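Side-chain contact in RNA polymerase II-associated protein 3 (PDB 6FM8), which probably serves as a flexible scaffold that couples HSP90 to the R2TP co-chaperone complex: residues N10-P13 with D14-N17. Numbering follows the deposited sequence.
Sequences NLDP and DVFN
Val15 CG2 sits over a face of the Asp12 carboxylate, 3.9 Å from Asp12 CG and equally near Asp12 CB and OD2, the two side chains crossing at about a right angle. Asp14 N meets the same carboxylate on the anti side of Asp12 OD1, 33° out of the plane and tilted toward the face that carries the methyl. At the ring of Phe16, the amide oxygen of Asn17 lies at the edge and in plane. The bond from Asp14 N to Asp12 OD1, at 3.0 Å, is bent; the carboxylate is placed there by a CG anti to the backbone N (chi1 -175°). The carboxylates of Asp12 and Asp14 have their planes turned 53° apart and do not touch directly, Asp12 OD1 standing 4.2 Å from Asp14 OD2. A water lies 2.9 Å from both Asp12 OD2 and Asp14 OD2, placed to donate to either, though it has more acceptors in reach than protons; it probably eases the repulsion expected between the two acids.

Asp12 is thus the N-cap of helix 13-29, which packs against helix 34-48 in this small helical domain, with Phe16 touching Leu43 and Lys47. Pro13, lacking an N-H of its own, opens the first turn, and the capping carboxylate serves the N-H that follows it. A negative charge at this end should also suit the helix dipole. The backbone then takes up regular helical bonding: Phe16 N donates to Asp12 O at 3.0 Å, and Asn17 N to Pro13 O at 2.8 Å. The Asn17 side chain lies beyond the oxygen of that last carbonyl, tilted from its plane, with CG 3.1 Å from Pro13 O, although its amide nitrogen, ND2, is badly angled for a bond to this oxygen.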
# COMPACT_ATOMS: atom_id res chain seq x y z
N ASN A 10 1.68 -4.17 -14.09
CA ASN A 10 3.14 -4.18 -13.91
C ASN A 10 3.55 -4.22 -12.42
O ASN A 10 4.75 -4.30 -12.14
CB ASN A 10 3.78 -2.98 -14.62
CG ASN A 10 3.47 -2.93 -16.10
OD1 ASN A 10 3.10 -3.93 -16.73
ND2 ASN A 10 3.58 -1.75 -16.68
N LEU A 11 2.57 -4.18 -11.49
CA LEU A 11 2.85 -4.26 -10.06
C LEU A 11 3.51 -5.59 -9.72
O LEU A 11 3.03 -6.63 -10.17
CB LEU A 11 1.57 -4.09 -9.22
CG LEU A 11 1.03 -2.67 -9.04
CD1 LEU A 11 -0.38 -2.70 -8.49
CD2 LEU A 11 1.93 -1.86 -8.10
N ASP A 12 4.63 -5.54 -8.99
CA ASP A 12 5.36 -6.73 -8.54
C ASP A 12 4.79 -7.08 -7.16
O ASP A 12 4.89 -6.26 -6.25
CB ASP A 12 6.88 -6.47 -8.50
CG ASP A 12 7.75 -7.67 -8.15
OD1 ASP A 12 7.25 -8.61 -7.49
OD2 ASP A 12 8.95 -7.66 -8.52
N PRO A 13 4.15 -8.27 -7.01
CA PRO A 13 3.56 -8.61 -5.71
C PRO A 13 4.59 -8.66 -4.59
O PRO A 13 4.26 -8.29 -3.49
CB PRO A 13 2.92 -9.98 -5.95
CG PRO A 13 2.77 -10.10 -7.43
CD PRO A 13 3.93 -9.34 -8.00
N ASP A 14 5.84 -9.08 -4.86
CA ASP A 14 6.88 -9.10 -3.82
C ASP A 14 7.14 -7.70 -3.28
O ASP A 14 7.20 -7.54 -2.07
CB ASP A 14 8.19 -9.72 -4.33
CG ASP A 14 8.18 -11.23 -4.29
OD1 ASP A 14 7.75 -11.80 -3.26
OD2 ASP A 14 8.66 -11.83 -5.26
N VAL A 15 7.26 -6.69 -4.17
CA VAL A 15 7.46 -5.27 -3.82
C VAL A 15 6.23 -4.73 -3.04
O VAL A 15 6.39 -4.15 -1.98
CB VAL A 15 7.77 -4.41 -5.08
CG1 VAL A 15 7.84 -2.93 -4.73
CG2 VAL A 15 9.07 -4.86 -5.74
N PHE A 16 5.02 -4.92 -3.59
CA PHE A 16 3.77 -4.49 -2.96
C PHE A 16 3.63 -5.09 -1.55
O PHE A 16 3.38 -4.36 -0.58
CB PHE A 16 2.56 -4.89 -3.84
CG PHE A 16 1.22 -4.49 -3.27
CD1 PHE A 16 0.53 -5.34 -2.40
CD2 PHE A 16 0.65 -3.26 -3.57
CE1 PHE A 16 -0.69 -4.95 -1.84
CE2 PHE A 16 -0.58 -2.88 -3.03
CZ PHE A 16 -1.24 -3.72 -2.17
N ASN A 17 3.78 -6.44 -1.44
CA ASN A 17 3.64 -7.11 -0.14
C ASN A 17 4.66 -6.59 0.87
O ASN A 17 4.32 -6.36 2.03
CB ASN A 17 3.76 -8.64 -0.29
CG ASN A 17 2.61 -9.29 -1.03
OD1 ASN A 17 1.57 -8.67 -1.29
ND2 ASN A 17 2.81 -10.52 -1.48
O HOH W 1 9.80 -10.18 -7.31